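Local coordinates for protein tricorn protease (Thermoplasma acidophilum, PDB 1K32) that acts as a serine protease in protein degradation, and probably threads peptide substrates and products through gated beta-propeller domains, at residues Ile27-Val30 / Leu35-His38; Asn57-Pro62 / His251-Gly256; Arg215-Thr220 / Arg239-Phe244; Ser266-Asn271 / Ile277-Ile282. All blocks are in the same frame, centred on the assembly; numbering follows the deposited sequence.

In the fold
Contact 1 comes first along the chain, a tight hairpin in the opening blade of the six-bladed propeller. The chain then enters the second blade at strand 54-60, and contact 2 closes a loop of about 190 residues by bringing strand 249-254, the first strand of the sixth blade, back beside it. Nested inside that loop is contact 3, which spans one intervening strand in the fifth blade. Contact 4 follows contact 2 in series, as the outer hairpin of the sixth blade. Ile27 and Phe29 of contact 1 pack on Ile280 and Ile282 of contact 4, joining first blade to last, while His241 and Tyr217 of contact 3 meet Phe270 of contact 4.

Contact 1. Residues Ile27-Val30 / Leu35-His38; sequences IIFV and LWEH
Phe29 and Trp36 form the dense part of this contact. Trp36 CB sits over one face of the phenyl ring, 3.9 Å from its centroid, and Phe29 CZ is 3.5 Å from Trp36 CB. The phenyl and the five-membered ring of Trp36 lie nearly parallel (3°) but slid so far apart that they barely overlap. His38 CB meets the ring edge, 3.8 Å from Phe29 CE2. Phe29 CG stands between its backbone N and carbonyl carbon (chi1 59°), which swings the ring across to the partner strand. Were the phenyl cut back to an alanine here, a gap would probably open beside Trp36 CB and His38 CB. The two strands are the middle pair of a four-stranded antiparallel propeller blade. Ile27 pairs with His38, and Phe29 with Trp36, through two backbone bonds each; His38 N to Ile27 O is 2.7 Å, whereas Phe29 N to Trp36 O stretches to 3.1 Å, its donor tilted 30° from the carbonyl plane. On the other face Leu35 CD2 packs 3.9 Å from buried Ile28 CB. The looser side is at Glu37, whose CG lies 3.7 Å from Ile28 CG2 and whose partly exposed carboxylate forms a salt bridge with Arg46.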
# COMPACT_ATOMS: atom_id res chain seq x y z
N ILE A 27 -61.61 44.40 15.90
CA ILE A 27 -61.11 44.07 14.58
C ILE A 27 -59.74 43.45 14.73
O ILE A 27 -58.88 44.02 15.40
CB ILE A 27 -60.97 45.32 13.71
CG1 ILE A 27 -62.35 45.76 13.24
CG2 ILE A 27 -60.03 45.05 12.57
CD1 ILE A 27 -62.34 47.09 12.52
N ILE A 28 -59.54 42.29 14.13
CA ILE A 28 -58.23 41.64 14.17
C ILE A 28 -57.65 41.74 12.76
O ILE A 28 -58.40 41.82 11.77
CB ILE A 28 -58.31 40.15 14.63
CG1 ILE A 28 -59.31 39.36 13.78
CG2 ILE A 28 -58.68 40.10 16.09
CD1 ILE A 28 -59.41 37.86 14.18
N PHE A 29 -56.33 41.77 12.67
CA PHE A 29 -55.68 41.90 11.38
C PHE A 29 -54.24 41.47 11.52
O PHE A 29 -53.75 41.28 12.63
CB PHE A 29 -55.77 43.37 10.90
CG PHE A 29 -55.14 44.36 11.84
CD1 PHE A 29 -53.76 44.61 11.80
CD2 PHE A 29 -55.90 44.98 12.83
CE1 PHE A 29 -53.16 45.46 12.72
CE2 PHE A 29 -55.30 45.84 13.76
CZ PHE A 29 -53.93 46.08 13.71
N VAL A 30 -53.56 41.33 10.39
CA VAL A 30 -52.17 40.93 10.39
C VAL A 30 -51.28 42.13 10.14
O VAL A 30 -51.59 43.01 9.34
CB VAL A 30 -51.89 39.86 9.30
CG1 VAL A 30 -50.40 39.55 9.28
CG2 VAL A 30 -52.70 38.57 9.57
N LEU A 35 -50.54 38.53 14.54
CA LEU A 35 -51.95 38.88 14.64
C LEU A 35 -52.15 39.99 15.66
O LEU A 35 -51.61 39.93 16.76
CB LEU A 35 -52.78 37.66 15.07
CG LEU A 35 -54.15 37.37 14.43
CD1 LEU A 35 -55.05 36.67 15.46
CD2 LEU A 35 -54.80 38.64 13.92
N TRP A 36 -52.95 40.98 15.30
CA TRP A 36 -53.21 42.10 16.21
C TRP A 36 -54.71 42.28 16.42
O TRP A 36 -55.52 41.81 15.63
CB TRP A 36 -52.65 43.41 15.63
CG TRP A 36 -51.16 43.44 15.47
CD1 TRP A 36 -50.42 42.76 14.54
CD2 TRP A 36 -50.23 44.23 16.22
NE1 TRP A 36 -49.09 43.07 14.67
CE2 TRP A 36 -48.94 43.98 15.70
CE3 TRP A 36 -50.35 45.13 17.29
CZ2 TRP A 36 -47.79 44.58 16.20
CZ3 TRP A 36 -49.20 45.73 17.80
CH2 TRP A 36 -47.94 45.46 17.25
N GLU A 37 -55.07 42.97 17.50
CA GLU A 37 -56.47 43.23 17.79
C GLU A 37 -56.63 44.73 18.06
O GLU A 37 -55.85 45.33 18.79
CB GLU A 37 -56.97 42.42 18.99
CG GLU A 37 -58.48 42.33 19.04
CD GLU A 37 -59.03 41.54 20.22
OE1 GLU A 37 -59.11 42.11 21.33
OE2 GLU A 37 -59.37 40.35 20.04
N HIS A 38 -57.64 45.32 17.44
CA HIS A 38 -57.92 46.74 17.60
C HIS A 38 -59.36 46.94 18.07
O HIS A 38 -60.29 46.38 17.51
CB HIS A 38 -57.68 47.46 16.26
CG HIS A 38 -57.96 48.92 16.31
ND1 HIS A 38 -59.10 49.48 15.77
CD2 HIS A 38 -57.25 49.95 16.84
CE1 HIS A 38 -59.08 50.79 15.96
NE2 HIS A 38 -57.97 51.10 16.61

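Contact 2. Residues Asn57-Pro62 / His251-Gly256; sequences NARFFP and HLNTDG
The His251 imidazole receives the Asn57 amide at its edge, the two planes standing 87° apart. A water also lies in the imidazole plane at the edge and is hydrogen-bonded to His251 NE2 at 2.7 Å; it bonds to Ala58 O at 2.7 Å as well, so one molecule ties the ring to the opposite main chain. The Asn57 amide is anchored from elsewhere, its ND2 bonding to Asp110. Farther along, the Asn253 amide lies over one face of the Arg59 guanidinium, their planes 39° apart, with Asn253 CG 3.9 Å from Arg59 CD. Arg59 reaches this position because its chain folds at chi2 (-67°) and chi3. The nearest CA atoms of the two segments, those of Arg59 and Asn253, are 8.5 Å apart, too far for sheet bonding. Strand 251-254 runs out into an ST turn, Gly256 N donating to Thr254 OG1. The segments lie on the inner strands 54-60 and 249-254 of the second and sixth blades, on either side of the first, and strand 18-23 of that first blade packs beside them, with Asn19 and Pro20 against His251 and Asp21 against Asn253.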
# COMPACT_ATOMS: atom_id res chain seq x y z
N ASN A 57 -54.23 34.60 7.70
CA ASN A 57 -55.68 34.59 7.91
C ASN A 57 -56.01 34.31 9.37
O ASN A 57 -55.32 33.55 10.03
CB ASN A 57 -56.34 33.54 7.01
CG ASN A 57 -57.85 33.74 6.90
OD1 ASN A 57 -58.33 34.86 6.93
ND2 ASN A 57 -58.60 32.64 6.75
N ALA A 58 -57.07 34.94 9.86
CA ALA A 58 -57.52 34.78 11.25
C ALA A 58 -59.02 35.05 11.25
O ALA A 58 -59.46 36.08 10.75
CB ALA A 58 -56.81 35.76 12.17
N ARG A 59 -59.78 34.11 11.81
CA ARG A 59 -61.23 34.21 11.84
C ARG A 59 -61.81 34.05 13.23
O ARG A 59 -61.52 33.08 13.93
CB ARG A 59 -61.85 33.13 10.94
CG ARG A 59 -61.63 33.33 9.44
CD ARG A 59 -62.39 34.57 8.95
NE ARG A 59 -63.83 34.42 9.12
CZ ARG A 59 -64.60 33.63 8.38
NH1 ARG A 59 -65.90 33.55 8.61
NH2 ARG A 59 -64.06 32.92 7.39
N PHE A 60 -62.66 35.00 13.62
CA PHE A 60 -63.35 34.97 14.91
C PHE A 60 -64.37 33.83 14.87
O PHE A 60 -65.02 33.63 13.86
CB PHE A 60 -64.18 36.24 15.17
CG PHE A 60 -63.40 37.42 15.68
CD1 PHE A 60 -63.20 38.54 14.87
CD2 PHE A 60 -62.94 37.47 16.99
CE1 PHE A 60 -62.56 39.68 15.36
CE2 PHE A 60 -62.30 38.60 17.49
CZ PHE A 60 -62.11 39.71 16.68
N PHE A 61 -64.51 33.09 15.96
CA PHE A 61 -65.54 32.06 16.00
C PHE A 61 -66.81 32.89 16.16
O PHE A 61 -66.75 34.05 16.59
CB PHE A 61 -65.36 31.12 17.19
CG PHE A 61 -64.52 29.92 16.90
CD1 PHE A 61 -63.15 30.05 16.68
CD2 PHE A 61 -65.10 28.66 16.82
CE1 PHE A 61 -62.37 28.92 16.40
CE2 PHE A 61 -64.32 27.53 16.54
CZ PHE A 61 -62.96 27.67 16.33
N PRO A 62 -67.98 32.32 15.83
CA PRO A 62 -69.27 33.01 15.93
C PRO A 62 -69.54 33.88 17.17
O PRO A 62 -70.10 34.97 17.06
CB PRO A 62 -70.29 31.87 15.79
CG PRO A 62 -69.50 30.65 16.22
CD PRO A 62 -68.19 30.90 15.54
N HIS A 251 -59.98 40.56 0.91
CA HIS A 251 -60.32 39.88 2.15
C HIS A 251 -61.54 40.40 2.91
O HIS A 251 -61.39 40.87 4.02
CB HIS A 251 -59.08 39.97 3.04
CG HIS A 251 -58.97 38.89 4.07
ND1 HIS A 251 -58.48 37.63 3.78
CD2 HIS A 251 -59.20 38.90 5.40
CE1 HIS A 251 -58.42 36.92 4.89
NE2 HIS A 251 -58.85 37.67 5.89
N LEU A 252 -62.73 40.32 2.33
CA LEU A 252 -63.94 40.76 3.05
C LEU A 252 -64.25 39.78 4.20
O LEU A 252 -64.06 38.58 4.07
CB LEU A 252 -65.17 40.77 2.14
CG LEU A 252 -65.20 41.64 0.89
CD1 LEU A 252 -66.62 41.60 0.35
CD2 LEU A 252 -64.79 43.07 1.23
N ASN A 253 -64.72 40.31 5.31
CA ASN A 253 -65.11 39.49 6.45
C ASN A 253 -66.22 40.24 7.16
O ASN A 253 -66.30 41.47 7.05
CB ASN A 253 -63.91 39.23 7.38
CG ASN A 253 -63.25 37.88 7.12
OD1 ASN A 253 -62.04 37.74 7.20
ND2 ASN A 253 -64.07 36.87 6.81
N THR A 254 -67.09 39.51 7.86
CA THR A 254 -68.21 40.14 8.53
C THR A 254 -68.64 39.49 9.84
O THR A 254 -68.38 38.32 10.09
CB THR A 254 -69.44 40.18 7.60
OG1 THR A 254 -70.49 40.92 8.21
CG2 THR A 254 -69.93 38.76 7.33
N ASP A 255 -69.31 40.28 10.68
CA ASP A 255 -69.83 39.80 11.94
C ASP A 255 -71.35 39.72 11.80
O ASP A 255 -72.07 39.55 12.79
CB ASP A 255 -69.45 40.75 13.08
CG ASP A 255 -69.97 42.17 12.87
OD1 ASP A 255 -69.69 43.02 13.73
OD2 ASP A 255 -70.65 42.43 11.85
N GLY A 256 -71.82 39.85 10.56
CA GLY A 256 -73.24 39.79 10.29
C GLY A 256 -73.87 41.16 10.18
O GLY A 256 -75.00 41.30 9.71
O HOH W 1 -58.57 37.56 8.62

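Contact 3. Residues Arg215-Thr220 / Arg239-Phe244; sequences RIYFIT and RKHTSF
Tyr217 and Arg239 have the nearest CA atoms of the two segments, 9.3 Å apart; one strand, 227-232, separates the segments, so the contact is made by side chains alone. Arg215 lays its guanidinium flat on that of Arg239, the centres 3.6 Å apart and the planes 15° from parallel. The overlap is offset: Arg215 NH2 comes within 3.4 Å of Arg239 CD, and Arg215 NH1 within 3.4 Å of Arg239 NE. The Arg239 chain is straight from CG to NE, whereas that of Arg215 bends at chi2 (-143°) and chi3, bringing the two chains together at roughly a right angle. Both cations are held by one carboxylate, Asp237, through salt bridges from NH1 of each, and Arg215 NH2 is also hydrogen-bonded to Ser230 OG. The contact spans the fifth blade of the six-bladed propeller from its second strand to the outermost, 239-240. A leucine in place of Arg215 would probably leave Asp237 with one charge partner fewer and the Arg239 guanidinium freer to turn. Deeper in, Tyr217 CE2 sits over one face of the His241 imidazole, the ring centroids 5.2 Å apart and the planes at 40°; Phe270 of the sixth blade also meets this imidazole.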
# COMPACT_ATOMS: atom_id res chain seq x y z
N ARG A 215 -78.14 39.15 1.68
CA ARG A 215 -77.35 39.50 0.50
C ARG A 215 -75.95 38.94 0.63
O ARG A 215 -75.37 38.92 1.71
CB ARG A 215 -77.27 41.02 0.33
CG ARG A 215 -78.58 41.67 -0.04
CD ARG A 215 -78.36 42.82 -1.00
NE ARG A 215 -79.30 42.72 -2.11
CZ ARG A 215 -78.98 42.86 -3.39
NH1 ARG A 215 -79.93 42.75 -4.31
NH2 ARG A 215 -77.74 43.12 -3.76
N ILE A 216 -75.41 38.47 -0.48
CA ILE A 216 -74.07 37.93 -0.49
C ILE A 216 -73.17 39.04 -1.00
O ILE A 216 -73.36 39.53 -2.11
CB ILE A 216 -73.93 36.71 -1.44
CG1 ILE A 216 -74.96 35.64 -1.10
CG2 ILE A 216 -72.52 36.13 -1.35
CD1 ILE A 216 -75.03 34.51 -2.11
N TYR A 217 -72.21 39.46 -0.19
CA TYR A 217 -71.28 40.49 -0.63
C TYR A 217 -69.97 39.81 -1.03
O TYR A 217 -69.57 38.79 -0.44
CB TYR A 217 -71.04 41.51 0.48
CG TYR A 217 -72.26 42.37 0.74
CD1 TYR A 217 -73.36 41.87 1.43
CD2 TYR A 217 -72.31 43.69 0.28
CE1 TYR A 217 -74.49 42.65 1.66
CE2 TYR A 217 -73.42 44.48 0.49
CZ TYR A 217 -74.51 43.96 1.18
OH TYR A 217 -75.61 44.76 1.38
N PHE A 218 -69.32 40.37 -2.04
CA PHE A 218 -68.08 39.80 -2.54
C PHE A 218 -67.29 40.81 -3.35
O PHE A 218 -67.74 41.94 -3.58
CB PHE A 218 -68.38 38.56 -3.40
CG PHE A 218 -69.33 38.83 -4.53
CD1 PHE A 218 -68.88 39.39 -5.72
CD2 PHE A 218 -70.68 38.54 -4.40
CE1 PHE A 218 -69.77 39.66 -6.77
CE2 PHE A 218 -71.58 38.80 -5.43
CZ PHE A 218 -71.13 39.37 -6.63
N ILE A 219 -66.13 40.38 -3.82
CA ILE A 219 -65.27 41.25 -4.60
C ILE A 219 -65.02 40.74 -6.01
O ILE A 219 -64.83 39.54 -6.23
CB ILE A 219 -63.91 41.44 -3.90
CG1 ILE A 219 -64.10 42.15 -2.56
CG2 ILE A 219 -62.94 42.21 -4.81
CD1 ILE A 219 -62.86 42.18 -1.69
N THR A 220 -65.03 41.67 -6.98
CA THR A 220 -64.72 41.32 -8.37
C THR A 220 -64.34 42.56 -9.15
O THR A 220 -64.62 43.68 -8.74
CB THR A 220 -65.88 40.59 -9.08
OG1 THR A 220 -65.40 40.02 -10.30
CG2 THR A 220 -67.02 41.53 -9.38
N ARG A 239 -75.52 44.56 -7.40
CA ARG A 239 -75.24 45.94 -7.00
C ARG A 239 -73.74 46.19 -6.83
O ARG A 239 -72.99 45.31 -6.42
CB ARG A 239 -75.95 46.27 -5.68
CG ARG A 239 -77.45 46.18 -5.75
CD ARG A 239 -78.07 46.42 -4.39
NE ARG A 239 -79.51 46.16 -4.41
CZ ARG A 239 -80.29 46.23 -3.34
NH1 ARG A 239 -81.59 45.97 -3.45
NH2 ARG A 239 -79.78 46.56 -2.16
N LYS A 240 -73.32 47.41 -7.15
CA LYS A 240 -71.93 47.83 -7.04
C LYS A 240 -71.87 48.85 -5.90
O LYS A 240 -72.46 49.92 -6.01
CB LYS A 240 -71.48 48.45 -8.37
CG LYS A 240 -70.05 48.97 -8.41
CD LYS A 240 -69.75 49.47 -9.82
CE LYS A 240 -68.38 50.11 -9.94
NZ LYS A 240 -68.25 51.35 -9.12
N HIS A 241 -71.15 48.52 -4.83
CA HIS A 241 -71.08 49.41 -3.67
C HIS A 241 -69.86 50.30 -3.47
O HIS A 241 -69.84 51.10 -2.54
CB HIS A 241 -71.28 48.61 -2.39
CG HIS A 241 -72.55 47.83 -2.36
ND1 HIS A 241 -72.64 46.54 -2.82
CD2 HIS A 241 -73.80 48.17 -1.98
CE1 HIS A 241 -73.88 46.11 -2.72
NE2 HIS A 241 -74.61 47.09 -2.21
N THR A 242 -68.84 50.18 -4.32
CA THR A 242 -67.65 50.99 -4.17
C THR A 242 -67.11 51.44 -5.51
O THR A 242 -67.41 50.85 -6.54
CB THR A 242 -66.52 50.22 -3.46
OG1 THR A 242 -66.14 49.09 -4.26
CG2 THR A 242 -66.97 49.75 -2.08
N SER A 243 -66.29 52.49 -5.48
CA SER A 243 -65.67 53.03 -6.68
C SER A 243 -64.20 53.35 -6.43
O SER A 243 -63.73 54.44 -6.74
CB SER A 243 -66.40 54.30 -7.13
OG SER A 243 -67.68 53.99 -7.64
N PHE A 244 -63.46 52.39 -5.88
CA PHE A 244 -62.05 52.58 -5.60
C PHE A 244 -61.23 52.75 -6.88
O PHE A 244 -61.57 52.19 -7.92
CB PHE A 244 -61.49 51.38 -4.83
CG PHE A 244 -62.23 51.06 -3.56
CD1 PHE A 244 -62.76 49.79 -3.35
CD2 PHE A 244 -62.35 52.01 -2.55
CE1 PHE A 244 -63.40 49.47 -2.16
CE2 PHE A 244 -62.99 51.70 -1.35
CZ PHE A 244 -63.51 50.42 -1.16

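Contact 4. Residues Ser266-Asn271 / Ile277-Ile282; sequences SIYIFN and IEKIEI
Ile280 reaches between Ile267 and Ile269, its CD1 3.3 Å from Ile267 CG2, a tight carbon contact, and 3.6 Å from Ile269 CG1. Ile282 CD1 extends the same apolar side to Ile267 CG1. On the opposite face, Lys279 runs over the Tyr268 ring: its CB lies 3.5 Å from Tyr268 CE2, and its CG sits over the ring in a CH-pi contact, 4.3 Å from the centroid. Phe270 is met at its edge by Ile277 CG1, 3.7 Å from Phe270 CD1. These pairs are set by the backbone. Ile269 and Glu278 exchange two hydrogen bonds, and Ile280 N gives a nearly straight one (169°) to Ile267 O. A water bridges the same residue pair, accepting from Ile267 N at 2.8 Å and donating to Ile280 O. Glu278 CG stands between backbone N and carbonyl carbon (chi1 58°), so its chain runs alongside Ile269 and its carboxylate reaches Arg258 in a salt bridge. Lys279 NZ forms a salt bridge with Glu281, its hydrogen bond weak. Farther out, Leu260 of the next strand and Ile27 lie against Ile269 and Ile280, and Phe261 meets the Tyr268 ring nearly parallel. Such a hairpin is the usual outer edge of a beta-propeller blade, here the sixth; its Ile267, Ile269 and Ile280 face packs on the first blade, and its Phe270 and Ile277 face on the fifth.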
# COMPACT_ATOMS: atom_id res chain seq x y z
N SER A 266 -54.17 49.58 4.38
CA SER A 266 -55.03 50.07 5.45
C SER A 266 -56.24 49.16 5.64
O SER A 266 -56.59 48.36 4.77
CB SER A 266 -55.51 51.49 5.17
OG SER A 266 -54.49 52.45 5.41
N ILE A 267 -56.88 49.30 6.79
CA ILE A 267 -58.05 48.52 7.15
C ILE A 267 -59.28 49.43 7.06
O ILE A 267 -59.28 50.52 7.63
CB ILE A 267 -57.95 47.97 8.59
CG1 ILE A 267 -56.66 47.15 8.76
CG2 ILE A 267 -59.19 47.17 8.94
CD1 ILE A 267 -56.52 45.99 7.79
N TYR A 268 -60.31 48.97 6.37
CA TYR A 268 -61.52 49.76 6.20
C TYR A 268 -62.78 48.99 6.62
O TYR A 268 -62.78 47.76 6.67
CB TYR A 268 -61.70 50.17 4.75
CG TYR A 268 -60.63 51.08 4.18
CD1 TYR A 268 -59.42 50.56 3.72
CD2 TYR A 268 -60.86 52.44 4.02
CE1 TYR A 268 -58.47 51.40 3.10
CE2 TYR A 268 -59.93 53.27 3.41
CZ TYR A 268 -58.74 52.75 2.95
OH TYR A 268 -57.85 53.58 2.30
N ILE A 269 -63.85 49.74 6.88
CA ILE A 269 -65.13 49.15 7.24
C ILE A 269 -66.20 49.62 6.26
O ILE A 269 -66.29 50.81 5.96
CB ILE A 269 -65.60 49.57 8.65
CG1 ILE A 269 -64.67 49.02 9.72
CG2 ILE A 269 -67.03 49.08 8.87
CD1 ILE A 269 -65.12 49.34 11.14
N PHE A 270 -66.99 48.68 5.76
CA PHE A 270 -68.08 49.00 4.86
C PHE A 270 -69.39 48.69 5.57
O PHE A 270 -69.62 47.55 5.99
CB PHE A 270 -67.98 48.17 3.58
CG PHE A 270 -69.19 48.30 2.68
CD1 PHE A 270 -69.52 49.52 2.12
CD2 PHE A 270 -69.99 47.20 2.42
CE1 PHE A 270 -70.64 49.65 1.30
CE2 PHE A 270 -71.12 47.32 1.60
CZ PHE A 270 -71.44 48.54 1.05
N ASN A 271 -70.24 49.71 5.72
CA ASN A 271 -71.54 49.53 6.37
C ASN A 271 -72.61 49.29 5.31
O ASN A 271 -73.01 50.21 4.60
CB ASN A 271 -71.92 50.78 7.18
CG ASN A 271 -70.90 51.12 8.25
OD1 ASN A 271 -69.86 51.72 7.96
ND2 ASN A 271 -71.18 50.73 9.49
N ILE A 277 -68.24 54.01 3.78
CA ILE A 277 -66.94 53.38 3.95
C ILE A 277 -66.05 54.25 4.85
O ILE A 277 -65.84 55.44 4.58
CB ILE A 277 -66.24 53.21 2.59
CG1 ILE A 277 -67.02 52.21 1.74
CG2 ILE A 277 -64.79 52.75 2.79
CD1 ILE A 277 -66.44 51.99 0.37
N GLU A 278 -65.52 53.64 5.91
CA GLU A 278 -64.66 54.37 6.83
C GLU A 278 -63.32 53.68 7.04
O GLU A 278 -63.24 52.46 7.23
CB GLU A 278 -65.36 54.55 8.19
CG GLU A 278 -65.79 53.26 8.88
CD GLU A 278 -66.35 53.50 10.28
OE1 GLU A 278 -66.72 52.52 10.97
OE2 GLU A 278 -66.40 54.68 10.71
N LYS A 279 -62.27 54.49 7.00
CA LYS A 279 -60.93 53.99 7.19
C LYS A 279 -60.67 53.96 8.69
O LYS A 279 -60.96 54.93 9.39
CB LYS A 279 -59.92 54.91 6.52
CG LYS A 279 -58.48 54.52 6.76
CD LYS A 279 -57.54 55.49 6.09
CE LYS A 279 -56.10 55.13 6.39
NZ LYS A 279 -55.85 55.13 7.85
N ILE A 280 -60.14 52.85 9.18
CA ILE A 280 -59.84 52.74 10.60
C ILE A 280 -58.45 53.32 10.84
O ILE A 280 -57.49 52.98 10.14
CB ILE A 280 -59.88 51.29 11.06
CG1 ILE A 280 -61.18 50.65 10.59
CG2 ILE A 280 -59.78 51.21 12.57
CD1 ILE A 280 -61.14 49.16 10.63
N GLU A 281 -58.36 54.21 11.82
CA GLU A 281 -57.09 54.85 12.17
C GLU A 281 -56.35 54.00 13.18
O GLU A 281 -56.72 53.96 14.35
CB GLU A 281 -57.35 56.24 12.75
CG GLU A 281 -58.08 57.17 11.80
CD GLU A 281 -57.28 57.44 10.54
OE1 GLU A 281 -57.85 58.02 9.59
OE2 GLU A 281 -56.09 57.08 10.51
N ILE A 282 -55.30 53.32 12.72
CA ILE A 282 -54.53 52.46 13.62
C ILE A 282 -53.17 53.03 14.00
O ILE A 282 -52.76 52.92 15.15
CB ILE A 282 -54.37 51.06 13.01
CG1 ILE A 282 -55.76 50.42 12.87
CG2 ILE A 282 -53.48 50.20 13.90
CD1 ILE A 282 -55.75 49.03 12.27
O HOH W 2 -55.92 51.41 8.43